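Local atomic coordinates of putative cytochrome P450 hydroxylase (Chondromyces apiculatus DSM 436, PDB entry 6GMF), a protein that binds a b-type heme and probably acts as a cytochrome P450 monooxygenase that oxidises terpenes with molecular oxygen. Residues R158-M163 against A233-T238; V141-L146 against A154-W159; E22-S27 against N312-R317; G41-V46 against G332-G337. All blocks are in the same frame, centred on the assembly; numbering follows the deposited sequence.

Contact 1 (R158-M163 against A233-T238); sequences RWSDDM and AGNETT. With HEM (protoporphyrin IX containing Fe), chain B.
Ser160 and Asn235 meet between two helices, joined by water 1, which donates to Ser160 O at 2.6 Å and accepts from Asn235 ND2 at 3.1 Å. Through the water the amide N-H is linked to a backbone carbonyl of the other helix. CG of Asn235 lies anti to its carbonyl carbon (chi1 -71°), which aims the amide across the gap. ND2 also comes within 3.2 Å of Ser160 OG, and that hydroxyl is hydrogen-bonded to Phe156 O one turn earlier in its own helix. Serine suits the place, small enough for the helices to approach and able to satisfy its own hydroxyl. Residues 233-238, Ala-Gly-Asn-Glu-Thr-Thr, match the acid-threonine motif in the long distal helix of P450s, kinked here where the N atoms of Glu236 and Thr237 lack bonds to the preceding turn. On the turn before the kink Ala233 O is gripped twice: Thr237 OG1 donates to it at 2.8 Å, tilted 22° from the carbonyl plane, and water 2 donates at 2.7 Å. Water 2 is also bound to the heme iron at 2.2 Å, on the distal side across from Cys343. Gly234 brings its backbone close to the porphyrin, CA 3.3 Å from HEM C2C, where a beta carbon would run into the vinyl carbon HEM CBC. Thr238 OG1 bonds to Gly234 O in the carbonyl plane.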
# COMPACT_ATOMS: atom_id res chain seq x y z
N ARG A 158 -7.76 3.31 -16.45
CA ARG A 158 -8.74 2.27 -16.43
C ARG A 158 -8.12 0.97 -15.89
O ARG A 158 -8.72 0.31 -15.09
CB ARG A 158 -9.33 2.07 -17.83
CG ARG A 158 -10.40 0.99 -17.87
CD ARG A 158 -11.02 0.84 -19.26
NE ARG A 158 -10.16 0.32 -20.30
CZ ARG A 158 -9.47 1.04 -21.20
NH1 ARG A 158 -9.58 2.36 -21.29
NH2 ARG A 158 -8.58 0.43 -21.97
N TRP A 159 -6.93 0.63 -16.36
CA TRP A 159 -6.24 -0.55 -15.90
C TRP A 159 -6.03 -0.47 -14.38
O TRP A 159 -6.35 -1.40 -13.66
CB TRP A 159 -4.91 -0.77 -16.62
CG TRP A 159 -5.01 -0.78 -18.11
CD1 TRP A 159 -6.06 -1.24 -18.85
CD2 TRP A 159 -3.98 -0.43 -19.04
NE1 TRP A 159 -5.77 -1.12 -20.19
CE2 TRP A 159 -4.52 -0.60 -20.32
CE3 TRP A 159 -2.70 0.11 -18.91
CZ2 TRP A 159 -3.78 -0.31 -21.47
CZ3 TRP A 159 -2.00 0.45 -20.04
CH2 TRP A 159 -2.54 0.24 -21.30
N SER A 160 -5.55 0.69 -13.91
CA SER A 160 -5.31 0.95 -12.49
C SER A 160 -6.62 0.77 -11.71
O SER A 160 -6.63 0.10 -10.67
CB SER A 160 -4.75 2.35 -12.29
OG SER A 160 -3.45 2.46 -12.83
N ASP A 161 -7.71 1.38 -12.19
CA ASP A 161 -8.99 1.30 -11.51
C ASP A 161 -9.44 -0.16 -11.41
O ASP A 161 -9.96 -0.61 -10.38
CB ASP A 161 -10.07 2.13 -12.20
CG ASP A 161 -9.89 3.63 -12.14
OD1 ASP A 161 -9.14 4.12 -11.26
OD2 ASP A 161 -10.52 4.31 -12.99
N ASP A 162 -9.24 -0.93 -12.46
CA ASP A 162 -9.70 -2.31 -12.52
C ASP A 162 -8.86 -3.22 -11.63
O ASP A 162 -9.30 -4.29 -11.23
CB ASP A 162 -9.70 -2.84 -13.95
CG ASP A 162 -10.82 -2.30 -14.82
OD1 ASP A 162 -11.76 -1.67 -14.29
OD2 ASP A 162 -10.73 -2.50 -16.03
N MET A 163 -7.64 -2.80 -11.29
CA MET A 163 -6.72 -3.66 -10.54
C MET A 163 -6.84 -3.37 -9.04
O MET A 163 -6.28 -4.12 -8.25
CB MET A 163 -5.30 -3.44 -11.05
CG MET A 163 -5.01 -4.18 -12.36
SD MET A 163 -3.43 -3.67 -13.15
CE MET A 163 -3.60 -4.57 -14.69
N ALA A 233 0.79 -2.85 -6.19
CA ALA A 233 1.41 -2.69 -4.89
C ALA A 233 1.31 -1.24 -4.41
O ALA A 233 1.24 -1.00 -3.19
CB ALA A 233 2.87 -3.11 -4.93
N GLY A 234 1.28 -0.29 -5.37
CA GLY A 234 1.55 1.12 -5.06
C GLY A 234 0.33 2.01 -5.06
O GLY A 234 0.30 3.04 -4.40
N ASN A 235 -0.63 1.73 -5.93
CA ASN A 235 -1.71 2.67 -6.15
C ASN A 235 -2.67 2.67 -4.96
O ASN A 235 -2.83 3.69 -4.29
CB ASN A 235 -2.44 2.40 -7.45
CG ASN A 235 -1.70 2.71 -8.72
OD1 ASN A 235 -0.68 3.41 -8.70
ND2 ASN A 235 -2.27 2.23 -9.82
N GLU A 236 -3.35 1.56 -4.69
CA GLU A 236 -4.40 1.51 -3.70
C GLU A 236 -3.82 1.79 -2.29
O GLU A 236 -4.42 2.45 -1.47
CB GLU A 236 -5.07 0.14 -3.75
CG GLU A 236 -6.37 0.05 -3.02
CD GLU A 236 -7.05 -1.32 -2.98
OE1 GLU A 236 -6.54 -2.27 -3.61
OE2 GLU A 236 -8.10 -1.40 -2.30
N THR A 237 -2.62 1.29 -2.02
CA THR A 237 -2.02 1.50 -0.70
C THR A 237 -1.68 2.99 -0.47
O THR A 237 -1.93 3.50 0.60
CB THR A 237 -0.75 0.68 -0.55
OG1 THR A 237 0.02 0.99 -1.70
CG2 THR A 237 -1.10 -0.79 -0.38
N THR A 238 -1.10 3.62 -1.47
CA THR A 238 -0.70 5.06 -1.29
C THR A 238 -1.95 5.93 -1.19
O THR A 238 -2.00 6.84 -0.38
CB THR A 238 0.25 5.54 -2.37
OG1 THR A 238 1.38 4.68 -2.40
CG2 THR A 238 0.72 6.95 -2.11
CHA HEM B . 5.89 -4.75 -0.44
CHB HEM B . 3.10 -1.98 2.16
CHC HEM B . 3.38 1.41 -1.29
CHD HEM B . 5.87 -1.53 -4.06
C1A HEM B . 5.13 -4.26 0.60
C2A HEM B . 4.99 -4.97 1.82
C3A HEM B . 4.16 -4.18 2.55
C4A HEM B . 3.87 -3.03 1.78
CMA HEM B . 3.57 -4.45 3.92
CAA HEM B . 5.57 -6.29 2.24
CBA HEM B . 4.79 -7.52 1.68
CGA HEM B . 5.29 -8.84 2.22
O1A HEM B . 6.16 -8.87 3.13
O2A HEM B . 4.67 -9.86 1.77
C1B HEM B . 2.89 -0.78 1.45
C2B HEM B . 2.17 0.36 1.92
C3B HEM B . 2.22 1.33 0.97
C4B HEM B . 3.03 0.76 -0.12
CMB HEM B . 1.49 0.37 3.24
CAB HEM B . 1.69 2.75 0.95
CBB HEM B . 1.43 3.34 2.06
C1C HEM B . 4.12 0.97 -2.33
C2C HEM B . 4.38 1.74 -3.52
C3C HEM B . 5.11 0.85 -4.30
C4C HEM B . 5.22 -0.39 -3.63
CMC HEM B . 4.11 3.20 -3.73
CAC HEM B . 5.71 1.04 -5.62
CBC HEM B . 5.47 2.05 -6.42
C1D HEM B . 6.04 -2.65 -3.29
C2D HEM B . 6.75 -3.86 -3.80
C3D HEM B . 6.77 -4.75 -2.79
C4D HEM B . 6.08 -4.10 -1.67
CMD HEM B . 7.32 -3.93 -5.21
CAD HEM B . 7.37 -6.13 -2.82
CBD HEM B . 8.81 -6.24 -2.27
CGD HEM B . 9.31 -7.66 -2.23
O1D HEM B . 10.55 -7.81 -2.16
O2D HEM B . 8.51 -8.63 -2.23
NA HEM B . 4.44 -3.06 0.59
NB HEM B . 3.38 -0.47 0.25
NC HEM B . 4.59 -0.32 -2.42
ND HEM B . 5.60 -2.90 -2.01
FE HEM B . 4.61 -1.68 -0.85
O HOH W 1 -4.78 0.63 -8.90
O HOH W 2 2.74 -2.64 -1.64

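Contact 2 (V141-L146 against A154-W159); sequences VIAEML and ADFKRW
Ile142, Ala143 and Leu146 form an apolar seat for the ring of Phe156. The one contact of clear CH-pi type comes from Ala143, whose CB sits over a face of the Phe156 ring, 3.8 Å from the ring centroid and 22° off the normal. A small methyl suits this spot, where the CA atoms of the two segments come nearest. The other apolar contacts reach the ring elsewhere: Ile142 CG2 touches its edge, 3.7 Å from Phe156 CZ, while Leu146 CD1 approaches obliquely at 4.1 Å from Phe156 CE2. With CG anti to the backbone N (chi1 -171°), Phe156 reaches out to helix 136-145. Replacing Phe156 by an alanine would probably open a gap beside Ala143 CB and leave Ile142 and Leu146 without their shared aromatic partner. Charged groups lie away from the ring: Arg158 NH1 and NH2 both hold Asp155 OD1 end-on, NH1 at 2.9 Å, and Glu144 pairs with Arg153. Leu231 and Phe189, from helices 220-251 and 177-198, also touch Phe156. Joined by a short loop and followed by helix 177-198, probably G, the two helices are by chain order the probable E and F helices of a P450, with Ile142 also touching the heme.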
# COMPACT_ATOMS: atom_id res chain seq x y z
N VAL A 141 1.67 9.55 -10.81
CA VAL A 141 3.09 9.46 -10.55
C VAL A 141 3.66 8.17 -11.13
O VAL A 141 4.65 8.24 -11.88
CB VAL A 141 3.41 9.54 -9.06
CG1 VAL A 141 4.88 9.24 -8.82
CG2 VAL A 141 3.02 10.90 -8.54
N ILE A 142 2.99 7.04 -10.93
CA ILE A 142 3.54 5.76 -11.44
C ILE A 142 3.48 5.71 -12.96
O ILE A 142 4.42 5.16 -13.59
CB ILE A 142 2.98 4.51 -10.75
CG1 ILE A 142 3.98 3.35 -10.77
CG2 ILE A 142 1.64 4.08 -11.35
CD1 ILE A 142 5.25 3.62 -9.97
N ALA A 143 2.41 6.22 -13.58
CA ALA A 143 2.38 6.28 -15.05
C ALA A 143 3.54 7.14 -15.58
O ALA A 143 4.18 6.80 -16.56
CB ALA A 143 1.03 6.78 -15.48
N GLU A 144 3.86 8.24 -14.92
CA GLU A 144 4.98 9.06 -15.41
C GLU A 144 6.29 8.30 -15.23
O GLU A 144 7.15 8.33 -16.13
CB GLU A 144 4.98 10.42 -14.72
CG GLU A 144 3.84 11.24 -15.27
CD GLU A 144 3.78 12.70 -14.90
OE1 GLU A 144 4.81 13.23 -14.34
OE2 GLU A 144 2.69 13.28 -15.15
N MET A 145 6.44 7.62 -14.09
CA MET A 145 7.67 6.87 -13.83
C MET A 145 7.85 5.75 -14.85
O MET A 145 8.98 5.48 -15.32
CB MET A 145 7.67 6.26 -12.43
CG MET A 145 7.93 7.28 -11.39
SD MET A 145 8.05 6.48 -9.77
CE MET A 145 9.26 5.20 -10.06
N LEU A 146 6.75 5.13 -15.24
CA LEU A 146 6.80 4.07 -16.26
C LEU A 146 6.84 4.58 -17.71
O LEU A 146 6.84 3.76 -18.64
CB LEU A 146 5.57 3.19 -16.06
CG LEU A 146 5.62 2.28 -14.84
CD1 LEU A 146 4.26 1.69 -14.59
CD2 LEU A 146 6.67 1.19 -15.01
N ALA A 154 -5.26 7.56 -20.15
CA ALA A 154 -6.63 7.20 -19.74
C ALA A 154 -6.83 5.67 -19.73
O ALA A 154 -7.45 5.14 -18.82
CB ALA A 154 -7.60 7.90 -20.64
N ASP A 155 -6.22 4.96 -20.68
CA ASP A 155 -6.19 3.50 -20.62
C ASP A 155 -5.49 3.06 -19.33
O ASP A 155 -5.94 2.20 -18.64
CB ASP A 155 -5.46 2.84 -21.79
CG ASP A 155 -6.17 2.85 -23.12
OD1 ASP A 155 -7.45 2.94 -23.11
OD2 ASP A 155 -5.46 2.75 -24.13
N PHE A 156 -4.40 3.75 -18.96
CA PHE A 156 -3.63 3.37 -17.76
C PHE A 156 -4.49 3.56 -16.51
O PHE A 156 -4.47 2.75 -15.57
CB PHE A 156 -2.35 4.18 -17.65
CG PHE A 156 -1.41 3.70 -16.58
CD1 PHE A 156 -1.52 4.17 -15.28
CD2 PHE A 156 -0.42 2.76 -16.84
CE1 PHE A 156 -0.63 3.81 -14.29
CE2 PHE A 156 0.43 2.35 -15.83
CZ PHE A 156 0.32 2.86 -14.55
N LYS A 157 -5.25 4.66 -16.47
CA LYS A 157 -6.21 4.88 -15.39
C LYS A 157 -7.22 3.73 -15.30
O LYS A 157 -7.48 3.27 -14.23
CB LYS A 157 -6.92 6.23 -15.53
CG LYS A 157 -8.05 6.45 -14.54
CD LYS A 157 -8.68 7.82 -14.66
CE LYS A 157 -9.92 8.11 -13.84
NZ LYS A 157 -10.83 6.94 -13.70
N ARG A 158 -7.76 3.31 -16.45
CA ARG A 158 -8.74 2.27 -16.43
C ARG A 158 -8.12 0.97 -15.89
O ARG A 158 -8.72 0.31 -15.09
CB ARG A 158 -9.33 2.07 -17.83
CG ARG A 158 -10.40 0.99 -17.87
CD ARG A 158 -11.02 0.84 -19.26
NE ARG A 158 -10.16 0.32 -20.30
CZ ARG A 158 -9.47 1.04 -21.20
NH1 ARG A 158 -9.58 2.36 -21.29
NH2 ARG A 158 -8.58 0.43 -21.97
N TRP A 159 -6.93 0.63 -16.36
CA TRP A 159 -6.24 -0.55 -15.90
C TRP A 159 -6.03 -0.47 -14.38
O TRP A 159 -6.35 -1.40 -13.66
CB TRP A 159 -4.91 -0.77 -16.62
CG TRP A 159 -5.01 -0.78 -18.11
CD1 TRP A 159 -6.06 -1.24 -18.85
CD2 TRP A 159 -3.98 -0.43 -19.04
NE1 TRP A 159 -5.77 -1.12 -20.19
CE2 TRP A 159 -4.52 -0.60 -20.32
CE3 TRP A 159 -2.70 0.11 -18.91
CZ2 TRP A 159 -3.78 -0.31 -21.47
CZ3 TRP A 159 -2.00 0.45 -20.04
CH2 TRP A 159 -2.54 0.24 -21.30

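Contact 3 (E22-S27 against N312-R317); sequences ELRRTS and NRDESR
Arg24, near the end of helix 16-26, spreads one face of its guanidinium over the backbone of Arg313 and Asp314, at an Asx turn near the start of the loop following helix 308-312. Arg313 O lies 3.2 Å from Arg24 NH2, above the guanidinium plane, where no N-H points. Nearer the backbone, Arg24 CD packs on the carboxylate carbon Asp314 CG at 3.7 Å, the side chains sliding past each other in opposite directions. The bend at chi3 (-59°) turns the guanidinium across the loop. Asp314 OD1 is 4.0 Å from Arg24 NE and well out of its plane, so the opposite charges probably attract without a salt bridge. Water 5 accepts from Arg24 NE at 3.0 Å and donates to Asp314 OD1, and water 4 accepts from both Arg24 NH2 and Glu315 N. A leucine in place of Arg24 would probably leave waters 4 and 5 each short of a donor and take a positive charge away from Asp314. In the next shell, Ser310 OG bonds to Arg24 NH1. Arg313 sends its own side chain elsewhere, to a salt bridge with Asp322, a hydrogen bond to Tyr276 O and cation-pi contacts with Tyr17 and Tyr276, while Asp314 OD2 accepts from Tyr43 N. Aspartate suits the turn: Ser316 N donates to Asp314 OD1 at 2.9 Å, 152° at the hydrogen, from 44° above the carboxylate plane.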
# COMPACT_ATOMS: atom_id res chain seq x y z
N GLU A 22 -8.97 -7.99 20.96
CA GLU A 22 -9.52 -9.18 21.58
C GLU A 22 -8.62 -10.37 21.24
O GLU A 22 -8.30 -11.17 22.12
CB GLU A 22 -10.97 -9.40 21.16
CG GLU A 22 -11.62 -10.58 21.86
CD GLU A 22 -11.87 -10.46 23.36
OE1 GLU A 22 -11.22 -9.61 24.05
OE2 GLU A 22 -12.69 -11.26 23.85
N LEU A 23 -8.17 -10.45 19.99
CA LEU A 23 -7.30 -11.52 19.55
C LEU A 23 -5.99 -11.49 20.35
O LEU A 23 -5.55 -12.51 20.88
CB LEU A 23 -7.00 -11.40 18.06
CG LEU A 23 -5.95 -12.37 17.53
CD1 LEU A 23 -6.40 -13.81 17.72
CD2 LEU A 23 -5.66 -12.10 16.07
N ARG A 24 -5.34 -10.31 20.42
CA ARG A 24 -4.09 -10.22 21.12
C ARG A 24 -4.25 -10.69 22.57
O ARG A 24 -3.33 -11.31 23.10
CB ARG A 24 -3.46 -8.83 21.06
CG ARG A 24 -3.10 -8.36 19.66
CD ARG A 24 -2.24 -7.11 19.73
NE ARG A 24 -2.90 -6.02 20.42
CZ ARG A 24 -3.82 -5.22 19.90
NH1 ARG A 24 -4.12 -5.24 18.61
NH2 ARG A 24 -4.48 -4.40 20.71
N ARG A 25 -5.38 -10.35 23.20
CA ARG A 25 -5.66 -10.66 24.63
C ARG A 25 -5.84 -12.17 24.81
O ARG A 25 -5.49 -12.70 25.83
CB ARG A 25 -6.93 -9.95 25.13
CG ARG A 25 -6.68 -8.73 26.01
CD ARG A 25 -7.94 -7.91 26.30
N THR A 26 -6.35 -12.84 23.78
CA THR A 26 -6.86 -14.22 23.84
C THR A 26 -5.83 -15.26 23.41
O THR A 26 -5.66 -16.27 24.09
CB THR A 26 -8.09 -14.39 22.95
OG1 THR A 26 -9.07 -13.46 23.39
CG2 THR A 26 -8.65 -15.79 22.97
N SER A 27 -5.17 -15.04 22.26
CA SER A 27 -4.35 -16.07 21.67
C SER A 27 -3.34 -15.46 20.68
O SER A 27 -3.62 -14.44 20.04
CB SER A 27 -5.21 -17.08 20.97
OG SER A 27 -4.40 -18.06 20.35
N ASN A 312 0.70 -2.93 14.95
CA ASN A 312 0.92 -1.45 15.04
C ASN A 312 0.03 -0.84 16.12
O ASN A 312 0.25 0.31 16.51
CB ASN A 312 0.69 -0.78 13.69
CG ASN A 312 1.80 -1.11 12.72
OD1 ASN A 312 2.88 -1.49 13.15
ND2 ASN A 312 1.56 -0.88 11.43
N ARG A 313 -0.97 -1.57 16.59
CA ARG A 313 -1.78 -1.10 17.71
C ARG A 313 -1.60 -1.95 18.97
O ARG A 313 -2.49 -1.99 19.83
CB ARG A 313 -3.22 -1.01 17.24
CG ARG A 313 -3.43 0.17 16.31
CD ARG A 313 -4.62 0.94 16.78
NE ARG A 313 -5.19 1.79 15.78
CZ ARG A 313 -6.40 2.28 15.87
NH1 ARG A 313 -7.17 2.02 16.94
NH2 ARG A 313 -6.86 3.00 14.88
N ASP A 314 -0.44 -2.56 19.12
CA ASP A 314 -0.18 -3.43 20.22
C ASP A 314 0.43 -2.58 21.34
O ASP A 314 1.52 -2.06 21.13
CB ASP A 314 0.72 -4.58 19.79
CG ASP A 314 1.00 -5.62 20.85
OD1 ASP A 314 0.73 -5.30 22.05
OD2 ASP A 314 1.50 -6.73 20.49
N GLU A 315 -0.27 -2.54 22.48
CA GLU A 315 0.15 -1.76 23.65
C GLU A 315 1.54 -2.18 24.15
O GLU A 315 2.26 -1.33 24.72
CB GLU A 315 -0.88 -1.93 24.78
N SER A 316 1.94 -3.43 23.89
CA SER A 316 3.29 -3.98 24.20
C SER A 316 4.38 -3.09 23.62
O SER A 316 5.47 -3.03 24.15
CB SER A 316 3.50 -5.36 23.59
OG SER A 316 2.71 -6.31 24.26
N ARG A 317 4.12 -2.59 22.41
CA ARG A 317 5.09 -1.89 21.59
C ARG A 317 4.81 -0.39 21.53
O ARG A 317 5.74 0.39 21.50
CB ARG A 317 5.09 -2.47 20.17
CG ARG A 317 6.19 -1.93 19.27
CD ARG A 317 7.59 -2.26 19.74
NE ARG A 317 8.62 -1.67 18.90
CZ ARG A 317 8.91 -0.39 18.85
NH1 ARG A 317 8.12 0.48 19.46
NH2 ARG A 317 9.98 0.03 18.19
O HOH W 3 -5.22 -1.52 20.22
O HOH W 4 -2.80 -3.70 23.19
O HOH W 5 -1.81 -6.57 23.16

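Contact 4 (G41-V46 against G332-G337); sequences GRYQDV and GHLAFG. With HEM (protoporphyrin IX containing Fe), chain B.
Tyr43 lays its ring beside Leu334, CE2 meeting Leu334 CG at 3.8 Å, and reaches on with its hydroxyl to the backbone. Tyr43 OH donates to Gly332 O at 2.6 Å, the oxygen lying at the edge of the ring in its plane and the donor tilted 21° from the carbonyl plane. CG of Tyr43 stands anti to the backbone N (chi1 -176°), which throws the ring toward the loop although CB does not point there. Glycine suits position Gly332 because its backbone angles, with phi at 92°, would jam a beta carbon against the carbonyl of the residue before. On the next turn of the helix, Val46 CG1 packs against Leu334 CD1 at 3.8 Å, the branched residues sliding past each other. Next to Leu334 along the loop, His333 ND1 accepts from Ala335 N at 3.1 Å in its ring plane, while His333 NE2 goes to Glu271. Leu334 to Gly337 forms a type I turn, and Phe336 and Gly337 begin the P450 heme-binding signature that runs on to Cys343; Gly337 N lies 3.4 Å from the heme methyl HEM CMA. Ala311 of helix 308-312 touches both Tyr43 and Leu334, and helix 43-51 meets here a loop whose Phe336 lies on the proximal side of the heme, beside helices 266-276 and 346-363.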
# COMPACT_ATOMS: atom_id res chain seq x y z
N GLY A 41 -1.59 -11.67 15.66
CA GLY A 41 -1.89 -10.29 16.06
C GLY A 41 -0.87 -9.58 16.92
O GLY A 41 -0.87 -8.35 16.90
N ARG A 42 -0.06 -10.30 17.71
CA ARG A 42 0.88 -9.62 18.64
C ARG A 42 2.11 -9.15 17.88
O ARG A 42 2.65 -9.87 17.06
CB ARG A 42 1.25 -10.55 19.80
CG ARG A 42 0.04 -10.99 20.60
CD ARG A 42 0.30 -12.14 21.56
NE ARG A 42 -0.88 -12.50 22.31
CZ ARG A 42 -1.01 -13.64 22.96
NH1 ARG A 42 0.03 -14.46 22.99
NH2 ARG A 42 -2.17 -13.94 23.53
N TYR A 43 2.60 -7.94 18.22
CA TYR A 43 3.76 -7.33 17.60
C TYR A 43 4.97 -8.29 17.52
O TYR A 43 5.54 -8.48 16.44
CB TYR A 43 4.15 -6.03 18.32
CG TYR A 43 5.30 -5.32 17.65
CD1 TYR A 43 6.61 -5.72 17.87
CD2 TYR A 43 5.08 -4.31 16.73
CE1 TYR A 43 7.67 -5.11 17.22
CE2 TYR A 43 6.14 -3.68 16.09
CZ TYR A 43 7.44 -4.09 16.32
OH TYR A 43 8.46 -3.48 15.66
N GLN A 44 5.36 -8.91 18.64
CA GLN A 44 6.58 -9.75 18.62
C GLN A 44 6.39 -10.96 17.70
O GLN A 44 7.34 -11.44 17.05
CB GLN A 44 6.90 -10.20 20.04
CG GLN A 44 7.37 -9.07 20.95
CD GLN A 44 8.64 -8.41 20.47
OE1 GLN A 44 9.60 -9.08 20.09
NE2 GLN A 44 8.67 -7.08 20.45
N ASP A 45 5.16 -11.44 17.66
CA ASP A 45 4.86 -12.63 16.87
C ASP A 45 4.82 -12.27 15.39
O ASP A 45 5.31 -13.02 14.57
CB ASP A 45 3.56 -13.25 17.32
CG ASP A 45 3.58 -13.81 18.72
OD1 ASP A 45 4.71 -14.12 19.20
OD2 ASP A 45 2.48 -13.91 19.33
N VAL A 46 4.15 -11.16 15.04
CA VAL A 46 4.15 -10.70 13.65
C VAL A 46 5.60 -10.51 13.17
O VAL A 46 5.96 -10.96 12.10
CB VAL A 46 3.29 -9.43 13.48
CG1 VAL A 46 3.46 -8.89 12.08
CG2 VAL A 46 1.81 -9.71 13.78
N GLY A 332 9.58 1.61 14.53
CA GLY A 332 9.34 0.18 14.63
C GLY A 332 7.95 -0.24 14.18
O GLY A 332 7.65 -1.44 14.18
N HIS A 333 7.11 0.69 13.69
CA HIS A 333 5.84 0.21 13.07
C HIS A 333 6.13 -0.68 11.86
O HIS A 333 7.18 -0.61 11.22
CB HIS A 333 4.89 1.32 12.67
CG HIS A 333 5.30 2.07 11.45
ND1 HIS A 333 5.21 1.52 10.17
CD2 HIS A 333 5.84 3.31 11.33
CE1 HIS A 333 5.65 2.40 9.30
NE2 HIS A 333 6.03 3.55 10.00
N LEU A 334 5.19 -1.60 11.57
CA LEU A 334 5.36 -2.63 10.53
C LEU A 334 4.45 -2.38 9.29
O LEU A 334 4.15 -3.29 8.54
CB LEU A 334 5.00 -3.97 11.15
CG LEU A 334 5.84 -4.38 12.35
CD1 LEU A 334 5.44 -5.78 12.81
CD2 LEU A 334 7.31 -4.36 11.97
N ALA A 335 4.02 -1.14 9.07
CA ALA A 335 3.12 -0.82 7.96
C ALA A 335 3.73 -1.20 6.60
O ALA A 335 2.96 -1.47 5.68
CB ALA A 335 2.69 0.61 7.96
N PHE A 336 5.07 -1.15 6.46
CA PHE A 336 5.75 -1.46 5.23
C PHE A 336 6.33 -2.88 5.24
O PHE A 336 7.14 -3.23 4.38
CB PHE A 336 6.84 -0.41 4.98
CG PHE A 336 6.33 0.93 4.54
CD1 PHE A 336 5.52 1.04 3.43
CD2 PHE A 336 6.64 2.09 5.22
CE1 PHE A 336 5.06 2.25 2.96
CE2 PHE A 336 6.17 3.31 4.77
CZ PHE A 336 5.39 3.40 3.64
N GLY A 337 5.93 -3.70 6.22
CA GLY A 337 6.52 -4.97 6.46
C GLY A 337 7.88 -4.86 7.13
O GLY A 337 8.16 -3.91 7.87
CHA HEM B . 5.89 -4.75 -0.44
CHB HEM B . 3.10 -1.98 2.16
CHC HEM B . 3.38 1.41 -1.29
CHD HEM B . 5.87 -1.53 -4.06
C1A HEM B . 5.13 -4.26 0.60
C2A HEM B . 4.99 -4.97 1.82
C3A HEM B . 4.16 -4.18 2.55
C4A HEM B . 3.87 -3.03 1.78
CMA HEM B . 3.57 -4.45 3.92
CAA HEM B . 5.57 -6.29 2.24
CBA HEM B . 4.79 -7.52 1.68
CGA HEM B . 5.29 -8.84 2.22
O1A HEM B . 6.16 -8.87 3.13
O2A HEM B . 4.67 -9.86 1.77
C1B HEM B . 2.89 -0.78 1.45
C2B HEM B . 2.17 0.36 1.92
C3B HEM B . 2.22 1.33 0.97
C4B HEM B . 3.03 0.76 -0.12
CMB HEM B . 1.49 0.37 3.24
CAB HEM B . 1.69 2.75 0.95
CBB HEM B . 1.43 3.34 2.06
C1C HEM B . 4.12 0.97 -2.33
C2C HEM B . 4.38 1.74 -3.52
C3C HEM B . 5.11 0.85 -4.30
C4C HEM B . 5.22 -0.39 -3.63
CMC HEM B . 4.11 3.20 -3.73
CAC HEM B . 5.71 1.04 -5.62
CBC HEM B . 5.47 2.05 -6.42
C1D HEM B . 6.04 -2.65 -3.29
C2D HEM B . 6.75 -3.86 -3.80
C3D HEM B . 6.77 -4.75 -2.79
C4D HEM B . 6.08 -4.10 -1.67
CMD HEM B . 7.32 -3.93 -5.21
CAD HEM B . 7.37 -6.13 -2.82
CBD HEM B . 8.81 -6.24 -2.27
CGD HEM B . 9.31 -7.66 -2.23
O1D HEM B . 10.55 -7.81 -2.16
O2D HEM B . 8.51 -8.63 -2.23
NA HEM B . 4.44 -3.06 0.59
NB HEM B . 3.38 -0.47 0.25
NC HEM B . 4.59 -0.32 -2.42
ND HEM B . 5.60 -2.90 -2.01
FE HEM B . 4.61 -1.68 -0.85
O HOH W 2 2.74 -2.64 -1.64

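In the fold
Contacts 1 and 2 share helix 153-163 and touch where Asn235 OD1 meets Ile142 CG2. Contact 1, its centre about 9 Å from that of the chain, is partly buried, water-bridged and polar; contact 2 is buried and apolar. Contacts 3 and 4 lie together, where Asn312 OD1 probably bonds to Leu334 N; both tie an N-terminal helix to the long loop between helices 308-312 and 346-363. Contact 3, farthest out with its centre about 23 Å from the chain's, relies on waters and a guanidinium face, though Arg313 and Asp314 are buried. Contact 4, partly buried, mixes one direct hydrogen bond with apolar packing. The heme lies between contacts 1 and 4, on its distal and proximal sides.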